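Local coordinates for protein glutaredoxin 2 (Salmonella enterica subsp. enterica serovar Typhimurium, PDB 3IR4) that probably catalyses glutathione-dependent thiol-disulfide exchange as a glutaredoxin of glutathione S-transferase fold, and binds glutathione through a covalent bond to a cysteine, at residues Y7-C12 against F113-T118; F14-R19 against T208-L213; Q48-I53 against L62-D67; Q102-R107 against R183-V188. All blocks are in the same frame, centred on the assembly; numbering follows the deposited sequence. Where two conformers were deposited one is given.

Contact 1. Residues Y7-C12 against F113-T118. With GSH (glutathione), chain B.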
# COMPACT_ATOMS: atom_id res chain seq x y z
N TYR A 7 -12.49 -5.61 -1.53
CA TYR A 7 -12.59 -5.67 -0.05
C TYR A 7 -11.18 -5.48 0.47
O TYR A 7 -10.25 -6.20 0.10
CB TYR A 7 -13.21 -7.00 0.40
CG TYR A 7 -14.63 -7.12 -0.10
CD1 TYR A 7 -14.91 -7.68 -1.33
CD2 TYR A 7 -15.68 -6.63 0.64
CE1 TYR A 7 -16.21 -7.73 -1.81
CE2 TYR A 7 -16.98 -6.69 0.18
CZ TYR A 7 -17.24 -7.26 -1.05
OH TYR A 7 -18.52 -7.35 -1.53
N ILE A 8 -11.02 -4.48 1.34
CA ILE A 8 -9.72 -4.00 1.75
C ILE A 8 -9.65 -3.55 3.19
O ILE A 8 -10.65 -3.34 3.87
CB ILE A 8 -9.30 -2.76 0.87
CG1 ILE A 8 -10.21 -1.54 1.10
CG2 ILE A 8 -9.27 -3.10 -0.63
CD1 ILE A 8 -9.78 -0.26 0.39
N TYR A 9 -8.39 -3.35 3.62
CA TYR A 9 -8.06 -2.46 4.75
C TYR A 9 -7.32 -1.29 4.09
O TYR A 9 -6.44 -1.50 3.26
CB TYR A 9 -7.14 -3.11 5.78
CG TYR A 9 -7.65 -4.39 6.36
CD1 TYR A 9 -8.99 -4.59 6.64
CD2 TYR A 9 -6.75 -5.41 6.65
CE1 TYR A 9 -9.44 -5.83 7.15
CE2 TYR A 9 -7.18 -6.62 7.16
CZ TYR A 9 -8.53 -6.84 7.39
OH TYR A 9 -8.92 -8.07 7.86
N ASP A 10 -7.68 -0.06 4.44
CA ASP A 10 -7.09 1.13 3.82
C ASP A 10 -5.59 1.25 4.04
O ASP A 10 -4.86 1.72 3.16
CB ASP A 10 -7.89 2.36 4.28
CG ASP A 10 -7.52 3.64 3.55
OD1 ASP A 10 -7.03 3.61 2.41
OD2 ASP A 10 -7.82 4.69 4.13
N HIS A 11 -5.10 0.84 5.21
CA HIS A 11 -3.68 0.95 5.50
C HIS A 11 -2.82 -0.10 4.79
O HIS A 11 -1.61 0.03 4.72
CB HIS A 11 -3.40 0.77 7.01
CG HIS A 11 -3.39 -0.66 7.47
ND1 HIS A 11 -4.51 -1.30 7.95
CD2 HIS A 11 -2.38 -1.56 7.56
CE1 HIS A 11 -4.19 -2.53 8.29
NE2 HIS A 11 -2.91 -2.72 8.06
N CYS A 12 -3.45 -1.16 4.28
CA CYS A 12 -2.70 -2.33 3.82
C CYS A 12 -2.05 -2.09 2.47
O CYS A 12 -2.74 -1.76 1.54
CB CYS A 12 -3.68 -3.53 3.73
SG CYS A 12 -2.93 -5.00 2.98
N PHE A 113 -8.00 5.21 10.07
CA PHE A 113 -8.38 4.34 8.94
C PHE A 113 -9.71 3.68 9.28
O PHE A 113 -9.96 3.31 10.43
CB PHE A 113 -7.33 3.27 8.68
CG PHE A 113 -6.03 3.81 8.21
CD1 PHE A 113 -4.93 3.82 9.05
CD2 PHE A 113 -5.89 4.29 6.92
CE1 PHE A 113 -3.73 4.30 8.61
CE2 PHE A 113 -4.68 4.77 6.48
CZ PHE A 113 -3.61 4.77 7.32
N ASP A 114 -10.56 3.47 8.26
CA ASP A 114 -11.90 2.94 8.50
C ASP A 114 -11.92 1.55 9.11
O ASP A 114 -12.83 1.24 9.88
CB ASP A 114 -12.71 2.95 7.20
CG ASP A 114 -13.19 4.30 6.78
OD1 ASP A 114 -12.97 5.31 7.49
OD2 ASP A 114 -13.79 4.35 5.69
N GLU A 115 -10.92 0.72 8.82
CA GLU A 115 -10.86 -0.62 9.37
C GLU A 115 -10.65 -0.65 10.87
O GLU A 115 -10.79 -1.71 11.49
CB GLU A 115 -9.80 -1.49 8.68
CG GLU A 115 -8.38 -1.01 8.77
CD GLU A 115 -7.93 -0.06 7.67
OE1 GLU A 115 -8.81 0.55 7.00
OE2 GLU A 115 -6.70 0.10 7.51
N PHE A 116 -10.27 0.49 11.44
CA PHE A 116 -10.05 0.59 12.89
C PHE A 116 -11.12 1.45 13.53
O PHE A 116 -10.94 1.96 14.61
CB PHE A 116 -8.69 1.21 13.21
CG PHE A 116 -7.51 0.52 12.56
CD1 PHE A 116 -7.40 -0.86 12.55
CD2 PHE A 116 -6.47 1.27 12.04
CE1 PHE A 116 -6.30 -1.50 11.98
CE2 PHE A 116 -5.37 0.65 11.44
CZ PHE A 116 -5.28 -0.72 11.44
N SER A 117 -12.26 1.62 12.88
CA SER A 117 -13.26 2.56 13.39
C SER A 117 -13.84 2.20 14.72
O SER A 117 -14.20 3.06 15.48
CB SER A 117 -14.34 2.83 12.37
OG SER A 117 -15.02 1.67 12.01
N THR A 118 -13.93 0.92 15.01
CA THR A 118 -14.45 0.50 16.32
C THR A 118 -13.27 0.30 17.27
O THR A 118 -12.18 -0.12 16.87
CB THR A 118 -15.24 -0.82 16.26
OG1 THR A 118 -14.37 -1.88 15.84
CG2 THR A 118 -16.45 -0.69 15.32
N1 GSH B . -0.13 -12.40 -0.38
CA1 GSH B . -1.23 -11.49 -0.06
C1 GSH B . -1.47 -10.54 -1.20
O11 GSH B . -0.48 -10.30 -1.95
O12 GSH B . -2.60 -10.04 -1.34
CB1 GSH B . -0.88 -10.74 1.22
CG1 GSH B . -2.09 -9.98 1.77
CD1 GSH B . -1.94 -9.54 3.21
OE1 GSH B . -0.78 -9.74 3.86
N2 GSH B . -2.93 -8.90 3.78
CA2 GSH B . -3.01 -8.58 5.20
C2 GSH B . -4.05 -9.42 5.86
O2 GSH B . -5.17 -9.71 5.20
CB2 GSH B . -3.31 -7.08 5.42
SG2 GSH B . -2.02 -5.91 4.85
N3 GSH B . -3.86 -9.81 7.10
CA3 GSH B . -4.67 -10.84 7.71
C3 GSH B . -5.40 -10.25 8.86
O31 GSH B . -5.46 -8.99 8.97
O32 GSH B . -5.95 -11.04 9.67
O HOH W 1 -9.88 4.76 5.80
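Glu115 reaches across the domain boundary to Asp10 and His11, and its carboxylate accepts three N-H groups from the turn that leads to Cys12. OE2 takes two of them: His11 ND1 lies 2.6 Å from Glu115 OE2 on the anti side and in the imidazole plane, while His11 N lies 2.9 Å from Glu115 OE2 on the syn side. Asp10 N, 2.9 Å from Glu115 OE1, comes in from above the carboxylate plane. A bend at chi2 (-88°) places Glu115 CD for this grip.

The packing around it is tight. His11 CB sits over the centre of the Phe113 ring, a CH-pi contact 9° off the normal with His11 CB 3.9 Å from the centroid, and Phe116 CZ comes within 3.6 Å of His11 ND1. Towards solvent the contact relaxes: Asp10, modelled in two conformers, turns OD2 to the edge of Phe113 and to a water that accepts from Asp114 N, while its OD1 pairs with Arg183.

Cys12 SG is covalently bonded to glutathione SG2, 2.3 Å away. Three N-H groups thus satisfy a buried carboxylate, which in turn holds the imidazole and the type I turn Tyr9-Cys12 in place.

Contact 2. Residues F14-R19 against T208-L213. With GSH (glutathione), chain B.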
# COMPACT_ATOMS: atom_id res chain seq x y z
N PHE A 14 -0.84 -4.15 0.34
CA PHE A 14 -1.33 -5.09 -0.67
C PHE A 14 -2.66 -4.62 -1.26
O PHE A 14 -2.94 -4.82 -2.44
CB PHE A 14 -1.43 -6.49 -0.07
CG PHE A 14 -0.13 -7.02 0.43
CD1 PHE A 14 0.18 -7.00 1.78
CD2 PHE A 14 0.84 -7.45 -0.45
CE1 PHE A 14 1.40 -7.50 2.23
CE2 PHE A 14 2.07 -7.93 0.01
CZ PHE A 14 2.33 -7.95 1.35
N CYS A 15 -3.50 -4.05 -0.42
CA CYS A 15 -4.75 -3.46 -0.88
C CYS A 15 -4.52 -2.25 -1.77
O CYS A 15 -5.20 -2.07 -2.79
CB CYS A 15 -5.62 -3.11 0.32
SG CYS A 15 -6.23 -4.60 1.19
N VAL A 16 -3.54 -1.43 -1.45
CA VAL A 16 -3.18 -0.31 -2.32
C VAL A 16 -2.75 -0.85 -3.69
O VAL A 16 -3.17 -0.33 -4.69
CB VAL A 16 -2.10 0.57 -1.65
CG1 VAL A 16 -1.59 1.65 -2.62
CG2 VAL A 16 -2.65 1.20 -0.36
N LYS A 17 -1.94 -1.90 -3.70
CA LYS A 17 -1.52 -2.51 -4.97
C LYS A 17 -2.75 -2.85 -5.84
O LYS A 17 -2.80 -2.54 -7.02
CB LYS A 17 -0.68 -3.78 -4.75
CG LYS A 17 0.63 -3.50 -4.06
CD LYS A 17 1.44 -4.75 -3.79
CE LYS A 17 2.51 -4.48 -2.80
NZ LYS A 17 3.46 -5.59 -2.62
N ALA A 18 -3.72 -3.51 -5.21
CA ALA A 18 -4.93 -3.96 -5.89
C ALA A 18 -5.77 -2.80 -6.42
O ALA A 18 -6.46 -2.97 -7.40
CB ALA A 18 -5.77 -4.83 -4.98
N ARG A 19 -5.71 -1.65 -5.78
CA ARG A 19 -6.43 -0.46 -6.22
C ARG A 19 -5.74 0.27 -7.36
O ARG A 19 -6.39 1.03 -8.08
CB ARG A 19 -6.57 0.51 -5.05
CG ARG A 19 -7.51 0.01 -4.00
CD ARG A 19 -7.45 0.87 -2.76
NE ARG A 19 -7.93 2.20 -3.09
CZ ARG A 19 -7.88 3.26 -2.29
NH1 ARG A 19 -7.32 3.16 -1.09
NH2 ARG A 19 -8.37 4.42 -2.71
N THR A 208 -3.25 7.15 -9.82
CA THR A 208 -3.88 5.94 -9.27
C THR A 208 -5.18 6.22 -8.54
O THR A 208 -5.89 5.29 -8.21
CB THR A 208 -2.96 5.18 -8.30
OG1 THR A 208 -2.72 5.99 -7.14
CG2 THR A 208 -1.67 4.69 -8.96
N GLN A 209 -5.54 7.49 -8.30
CA GLN A 209 -6.77 7.82 -7.53
C GLN A 209 -6.68 7.27 -6.11
O GLN A 209 -7.67 6.78 -5.56
CB GLN A 209 -8.05 7.31 -8.21
CG GLN A 209 -8.33 7.92 -9.56
CD GLN A 209 -8.85 9.35 -9.52
OE1 GLN A 209 -8.90 9.99 -8.47
NE2 GLN A 209 -9.23 9.85 -10.67
N ILE A 210 -5.49 7.31 -5.53
CA ILE A 210 -5.28 6.83 -4.15
C ILE A 210 -4.68 7.98 -3.37
O ILE A 210 -3.68 8.55 -3.78
CB ILE A 210 -4.38 5.58 -4.12
CG1 ILE A 210 -4.99 4.43 -4.90
CG2 ILE A 210 -4.06 5.21 -2.67
CD1 ILE A 210 -4.05 3.29 -5.23
N ASN A 211 -5.29 8.30 -2.24
CA ASN A 211 -4.86 9.42 -1.43
C ASN A 211 -3.57 9.22 -0.70
O ASN A 211 -3.26 8.14 -0.24
CB ASN A 211 -5.95 9.72 -0.38
CG ASN A 211 -6.09 8.61 0.72
OD1 ASN A 211 -6.17 7.40 0.43
ND2 ASN A 211 -6.18 9.04 1.94
N LEU A 212 -2.81 10.30 -0.57
CA LEU A 212 -1.68 10.32 0.35
C LEU A 212 -2.25 10.61 1.75
O LEU A 212 -3.40 11.05 1.90
CB LEU A 212 -0.66 11.35 -0.04
CG LEU A 212 -0.05 11.12 -1.42
CD1 LEU A 212 0.92 12.23 -1.74
CD2 LEU A 212 0.63 9.77 -1.53
N LEU A 213 -1.43 10.37 2.76
CA LEU A 213 -1.86 10.42 4.17
C LEU A 213 -1.29 11.58 4.96
O LEU A 213 -1.42 11.64 6.17
CB LEU A 213 -1.46 9.12 4.84
CG LEU A 213 -1.90 7.82 4.14
CD1 LEU A 213 -1.31 6.61 4.84
CD2 LEU A 213 -3.42 7.73 4.01
N1 GSH B . -0.13 -12.40 -0.38
CA1 GSH B . -1.23 -11.49 -0.06
C1 GSH B . -1.47 -10.54 -1.20
O11 GSH B . -0.48 -10.30 -1.95
O12 GSH B . -2.60 -10.04 -1.34
CB1 GSH B . -0.88 -10.74 1.22
CG1 GSH B . -2.09 -9.98 1.77
CD1 GSH B . -1.94 -9.54 3.21
OE1 GSH B . -0.78 -9.74 3.86
N2 GSH B . -2.93 -8.90 3.78
CA2 GSH B . -3.01 -8.58 5.20
C2 GSH B . -4.05 -9.42 5.86
O2 GSH B . -5.17 -9.71 5.20
CB2 GSH B . -3.31 -7.08 5.42
SG2 GSH B . -2.02 -5.91 4.85
N3 GSH B . -3.86 -9.81 7.10
CA3 GSH B . -4.67 -10.84 7.71
C3 GSH B . -5.40 -10.25 8.86
O31 GSH B . -5.46 -8.99 8.97
O32 GSH B . -5.95 -11.04 9.67
O HOH W 2 -7.71 3.35 -7.59
O HOH W 3 -8.04 5.52 0.61
O HOH W 4 -8.16 7.32 -2.08
O HOH W 5 -10.30 6.08 -5.04
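The helix that starts at the glutaredoxin's apparent CxxC motif meets the segment following helix 195-208, with Val16 and Arg19 of the thioredoxin-like domain packing on Ile210 of the helical domain. Ile210 CD1 fills the angle between them, 3.9 Å from Val16 CG1 and 3.8 Å from Arg19 CB. Ile210 CG1 lies over one face of the Arg19 guanidinium, displaced toward its rim, with Ile210 CG1 4.1 Å from Arg19 CZ. The arginine chain runs extended to CD and then bends at chi3 (65°), which places NE near the isoleucine.

Water carries the polar part. One molecule donates to both Arg19 O and Thr208 O, 2.7 Å from each; a second joins Arg19 NH1 to Asn211 OD1, and a third joins Arg19 NH2 to Asn211 N. A fourth donates to Gln209 O and accepts a weak bond from Arg19 NH2. Gln209 completes a Schellman motif at the helix end.

At the start of the same helix Phe14 lays one ring face under glutathione CB1. The guanidinium thus combines an aliphatic lid with a hydrated edge: waters solvate its probable positive charge and pass the link on to Asn211 and Gln209, while Arg19 NH1 keeps a long, weak ion pair with Asp10 OD1.

Contact 3. Residues Q48-I53 against L62-D67. With GSH (glutathione), chain B.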
# COMPACT_ATOMS: atom_id res chain seq x y z
N GLN A 48 -10.68 -17.76 4.22
CA GLN A 48 -9.69 -17.28 5.17
C GLN A 48 -9.83 -15.77 5.34
O GLN A 48 -10.43 -15.09 4.50
CB GLN A 48 -8.26 -17.60 4.75
CG GLN A 48 -7.79 -16.92 3.45
CD GLN A 48 -6.30 -17.08 3.23
OE1 GLN A 48 -5.50 -16.88 4.16
NE2 GLN A 48 -5.92 -17.44 2.03
N LYS A 49 -9.24 -15.24 6.42
CA LYS A 49 -9.25 -13.81 6.68
C LYS A 49 -8.02 -13.20 6.05
O LYS A 49 -6.93 -13.25 6.61
CB LYS A 49 -9.26 -13.57 8.19
CG LYS A 49 -9.29 -12.10 8.58
CD LYS A 49 -9.27 -11.91 10.08
CE LYS A 49 -9.37 -10.45 10.54
NZ LYS A 49 -8.21 -9.63 10.12
N MSE A 50 -8.19 -12.68 4.84
CA MSE A 50 -7.11 -12.03 4.10
C MSE A 50 -7.71 -11.05 3.13
O MSE A 50 -8.77 -11.33 2.57
CB MSE A 50 -6.24 -13.06 3.36
CG MSE A 50 -4.99 -12.48 2.72
SE MSE A 50 -3.81 -13.79 1.92
CE MSE A 50 -4.93 -14.30 0.44
N VAL A 51 -7.04 -9.91 2.98
CA VAL A 51 -7.41 -8.89 2.00
C VAL A 51 -6.11 -8.52 1.26
O VAL A 51 -5.02 -8.67 1.81
CB VAL A 51 -8.08 -7.68 2.63
CG1 VAL A 51 -9.47 -8.05 3.15
CG2 VAL A 51 -7.19 -7.04 3.71
N PRO A 52 -6.20 -8.03 0.02
CA PRO A 52 -7.41 -7.69 -0.73
C PRO A 52 -8.14 -8.89 -1.34
O PRO A 52 -7.53 -9.92 -1.61
CB PRO A 52 -6.87 -6.85 -1.90
CG PRO A 52 -5.46 -7.34 -2.09
CD PRO A 52 -4.97 -7.61 -0.68
N ILE A 53 -9.44 -8.69 -1.55
CA ILE A 53 -10.26 -9.64 -2.29
C ILE A 53 -11.00 -8.86 -3.35
O ILE A 53 -11.69 -7.91 -3.06
CB ILE A 53 -11.29 -10.37 -1.40
CG1 ILE A 53 -10.59 -11.12 -0.27
CG2 ILE A 53 -12.15 -11.31 -2.25
CD1 ILE A 53 -11.54 -11.56 0.87
N LEU A 62 -11.47 -13.30 -6.09
CA LEU A 62 -10.07 -13.48 -6.42
C LEU A 62 -9.21 -12.79 -5.37
O LEU A 62 -9.21 -11.56 -5.29
CB LEU A 62 -9.77 -12.87 -7.79
CG LEU A 62 -8.33 -12.95 -8.32
CD1 LEU A 62 -7.89 -14.36 -8.60
CD2 LEU A 62 -8.14 -12.09 -9.59
N PRO A 63 -8.47 -13.55 -4.57
CA PRO A 63 -7.51 -12.97 -3.65
C PRO A 63 -6.14 -12.83 -4.35
O PRO A 63 -5.98 -13.22 -5.51
CB PRO A 63 -7.45 -14.01 -2.54
CG PRO A 63 -7.62 -15.28 -3.28
CD PRO A 63 -8.52 -15.01 -4.44
N GLU A 64 -5.18 -12.31 -3.60
CA GLU A 64 -3.77 -12.10 -3.96
C GLU A 64 -3.58 -10.83 -4.78
O GLU A 64 -3.94 -10.79 -5.96
CB GLU A 64 -3.12 -13.30 -4.66
CG GLU A 64 -3.12 -14.56 -3.82
CD GLU A 64 -2.20 -14.49 -2.62
OE1 GLU A 64 -1.30 -13.61 -2.57
OE2 GLU A 64 -2.36 -15.39 -1.76
N SER A 65 -2.99 -9.85 -4.14
CA SER A 65 -2.76 -8.56 -4.77
C SER A 65 -2.24 -8.61 -6.19
O SER A 65 -2.79 -7.95 -7.07
CB SER A 65 -1.86 -7.68 -3.91
OG SER A 65 -0.61 -8.28 -3.70
N MSE A 66 -1.19 -9.38 -6.44
CA MSE A 66 -0.60 -9.35 -7.79
C MSE A 66 -1.48 -10.07 -8.80
O MSE A 66 -1.47 -9.73 -9.98
CB MSE A 66 0.82 -9.87 -7.77
CG MSE A 66 1.79 -9.06 -6.93
SE MSE A 66 1.74 -7.14 -7.23
CE MSE A 66 2.24 -7.11 -9.08
N ASP A 67 -2.22 -11.10 -8.36
CA ASP A 67 -3.17 -11.75 -9.26
C ASP A 67 -4.29 -10.78 -9.64
O ASP A 67 -4.72 -10.77 -10.78
CB ASP A 67 -3.73 -13.02 -8.67
CG ASP A 67 -2.69 -14.10 -8.51
OD1 ASP A 67 -1.56 -13.98 -9.05
OD2 ASP A 67 -2.96 -15.09 -7.82
N1 GSH B . -0.13 -12.40 -0.38
CA1 GSH B . -1.23 -11.49 -0.06
C1 GSH B . -1.47 -10.54 -1.20
O11 GSH B . -0.48 -10.30 -1.95
O12 GSH B . -2.60 -10.04 -1.34
CB1 GSH B . -0.88 -10.74 1.22
CG1 GSH B . -2.09 -9.98 1.77
CD1 GSH B . -1.94 -9.54 3.21
OE1 GSH B . -0.78 -9.74 3.86
N2 GSH B . -2.93 -8.90 3.78
CA2 GSH B . -3.01 -8.58 5.20
C2 GSH B . -4.05 -9.42 5.86
O2 GSH B . -5.17 -9.71 5.20
CB2 GSH B . -3.31 -7.08 5.42
SG2 GSH B . -2.02 -5.91 4.85
N3 GSH B . -3.86 -9.81 7.10
CA3 GSH B . -4.67 -10.84 7.71
C3 GSH B . -5.40 -10.25 8.86
O31 GSH B . -5.46 -8.99 8.97
O32 GSH B . -5.95 -11.04 9.67
O HOH W 6 -5.17 -11.20 -0.95
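Met50, present as selenomethionine introduced for the structure, lays its terminal methyl against Pro63 and Glu64: CE is 3.9 Å from Pro63 CB and 3.6 Å from Glu64 OE2. The chain is extended as far as SE and turns at chi3 (69°), which places CE between the two residues, while SE and CG line the glutathione. Pro52, preceded by a cis peptide bond, packs its ring on the first helical residue opposite, with Pro52 CG 4.0 Å from Ser65 CA. Apart from the methyl-carboxylate touch these are apolar meetings; the polar link between the segments runs through a water that donates to Pro52 O and glutathione O12 and accepts from Glu64 N.

In glutaredoxins and glutathione S-transferases the cis-proline loop and the start of the following helix form the glutathione site, as here. Val51 pairs with the peptide in the manner of an antiparallel strand, Val51 N 2.9 Å from glutathione O2 and Val51 O 2.9 Å from glutathione N2. Lys49 NZ bonds the glycyl carboxylate at O32 and also Tyr9 OH. At the other end the Glu-Ser pair takes the gamma-glutamyl group: Glu64 OE1 is 2.8 Å from glutathione N1, Ser65 N 2.8 Å from glutathione O12, and Ser65 OG 2.7 Å from glutathione O11. Glu64 has a positive phi (81°), and its side chain folds back to reach the amine.

Opposite charges would therefore meet at each end of the tripeptide, and the N-terminus of helix 65-74 would add to the stabilisation of the gamma-glutamyl carboxylate.

Contact 4. Residues Q102-R107 against R183-V188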
# COMPACT_ATOMS: atom_id res chain seq x y z
N GLN A 102 8.47 -0.53 11.86
CA GLN A 102 8.68 0.10 13.16
C GLN A 102 8.19 1.54 13.14
O GLN A 102 7.85 2.07 14.18
CB GLN A 102 10.11 -0.00 13.59
CG GLN A 102 10.53 -1.42 13.86
CD GLN A 102 11.86 -1.54 14.56
OE1 GLN A 102 12.70 -0.64 14.53
NE2 GLN A 102 12.08 -2.68 15.19
N LEU A 103 8.18 2.19 11.98
CA LEU A 103 7.56 3.49 11.81
C LEU A 103 6.05 3.35 11.56
O LEU A 103 5.24 4.12 12.09
CB LEU A 103 8.19 4.24 10.63
CG LEU A 103 9.59 4.80 10.84
CD1 LEU A 103 10.14 5.28 9.52
CD2 LEU A 103 9.56 5.95 11.89
N LEU A 104 5.68 2.43 10.69
CA LEU A 104 4.29 2.41 10.20
C LEU A 104 3.26 1.83 11.15
O LEU A 104 2.22 2.42 11.35
CB LEU A 104 4.20 1.70 8.83
CG LEU A 104 4.99 2.35 7.70
CD1 LEU A 104 4.91 1.46 6.43
CD2 LEU A 104 4.51 3.74 7.41
N LEU A 105 3.52 0.66 11.72
CA LEU A 105 2.48 -0.01 12.50
C LEU A 105 2.00 0.81 13.69
O LEU A 105 0.79 0.90 13.90
CB LEU A 105 2.92 -1.42 12.90
CG LEU A 105 3.27 -2.40 11.76
CD1 LEU A 105 3.71 -3.71 12.34
CD2 LEU A 105 2.13 -2.58 10.77
N PRO A 106 2.91 1.43 14.46
CA PRO A 106 2.41 2.21 15.58
C PRO A 106 1.56 3.38 15.15
O PRO A 106 0.68 3.80 15.88
CB PRO A 106 3.70 2.67 16.28
CG PRO A 106 4.74 1.71 15.90
CD PRO A 106 4.39 1.36 14.47
N ARG A 107 1.88 3.96 13.99
CA ARG A 107 1.14 5.07 13.45
C ARG A 107 -0.20 4.63 12.86
O ARG A 107 -1.23 5.29 13.09
CB ARG A 107 2.00 5.87 12.47
CG ARG A 107 3.11 6.63 13.19
CD ARG A 107 4.08 7.25 12.23
NE ARG A 107 5.11 8.09 12.88
CZ ARG A 107 6.12 7.60 13.60
NH1 ARG A 107 6.32 6.30 13.69
NH2 ARG A 107 6.93 8.43 14.23
N ARG A 183 3.32 5.81 -0.31
CA ARG A 183 2.03 6.33 0.11
C ARG A 183 1.88 6.23 1.62
O ARG A 183 1.52 7.18 2.31
CB ARG A 183 0.93 5.55 -0.63
CG ARG A 183 -0.51 6.01 -0.42
CD ARG A 183 -1.25 5.27 0.65
NE ARG A 183 -2.64 5.73 0.68
CZ ARG A 183 -3.64 5.11 1.30
NH1 ARG A 183 -3.43 4.00 2.00
NH2 ARG A 183 -4.86 5.61 1.22
N ASN A 184 2.28 4.86 2.32
CA ASN A 184 2.15 4.70 3.74
C ASN A 184 3.17 5.55 4.51
O ASN A 184 2.91 5.99 5.63
CB ASN A 184 2.11 3.23 4.08
CG ASN A 184 0.78 2.57 3.64
OD1 ASN A 184 -0.22 3.25 3.38
ND2 ASN A 184 0.78 1.25 3.56
N LEU A 185 4.33 5.82 3.90
CA LEU A 185 5.33 6.68 4.53
C LEU A 185 4.86 8.11 4.71
O LEU A 185 5.37 8.82 5.57
CB LEU A 185 6.66 6.62 3.80
CG LEU A 185 7.51 5.39 4.07
CD1 LEU A 185 8.69 5.33 3.10
CD2 LEU A 185 8.01 5.36 5.51
N THR A 186 3.86 8.55 3.95
CA THR A 186 3.33 9.90 4.13
C THR A 186 2.60 10.06 5.48
O THR A 186 2.30 11.17 5.88
CB THR A 186 2.45 10.40 2.98
OG1 THR A 186 1.26 9.62 2.87
CG2 THR A 186 3.21 10.41 1.67
N LEU A 187 2.32 8.94 6.17
CA LEU A 187 1.75 9.02 7.51
C LEU A 187 2.81 9.42 8.55
O LEU A 187 2.47 9.75 9.69
CB LEU A 187 1.15 7.67 7.90
CG LEU A 187 0.26 7.62 9.15
CD1 LEU A 187 -0.95 8.47 8.96
CD2 LEU A 187 -0.12 6.17 9.41
N VAL A 188 4.08 9.32 8.19
CA VAL A 188 5.17 9.58 9.11
C VAL A 188 5.64 11.04 9.02
O VAL A 188 6.39 11.41 8.12
CB VAL A 188 6.39 8.64 8.84
CG1 VAL A 188 7.45 8.84 9.89
CG2 VAL A 188 5.94 7.18 8.78
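Arg107 NH1 donates to Leu103 O, 2.9 Å away and on a lone pair in the carbonyl plane, while Val188 of the facing segment packs upon the guanidinium. The extended side chain turns at chi4 (72°), which places CZ so that NH1 can reach that oxygen one turn earlier. Val188 CG1 stands 3.9 Å from Arg107 NE, over one face of the group and displaced toward its rim. Outside partners fix the remaining nitrogens: NE bonds the backbone oxygen of Ile218, and NH2 bonds Ser143 OG. Nearer the backbone, Arg107 CB lies 3.7 Å from Leu187 CD2.

Helix 101-108 and the end of helix 173-185 belong to the all-helical C-terminal domain of the glutathione S-transferase fold. The first is kinked at Pro106, whose N has no bond to the preceding turn; a type I turn spans Leu185 to Val188 in the second segment.

Leu104 packs against this turn. Its CD2 methyl comes 3.3 Å from Asn184 O, an oxygen already bonded to Leu187 N, and lies 4.0 Å from Val188 CG2 and 4.3 Å from Leu185 CD2. Its other methyl, CD1, is 4.1 Å from Asn184 CB. The Leu103 side chain crosses that of Val188 at about a right angle, CD2 4.1 Å from Val188 CG1.

The four contacts illustrate how a two-domain fold is built around one ligand. Contact 3 closes first along the chain and lies wholly within the thioredoxin-like domain, as contact 4 does within the helical domain; their centres are about 22 Å apart, on opposite sides of the chain's centre. Contacts 1 and 2, with centres about 12 Å apart, bridge the domains and use consecutive elements, strand 5-8 and helix 13-25, with their segments alternating in sequence. Contacts 1, 2 and 3 all touch glutathione. Contact 4 reaches contacts 1 and 2, but not contact 3, through the end of helix 173-185 and the turn after it: Arg183 meets Asp10, and Thr186 meets Leu213 N, joining the helical core to the glutathione site.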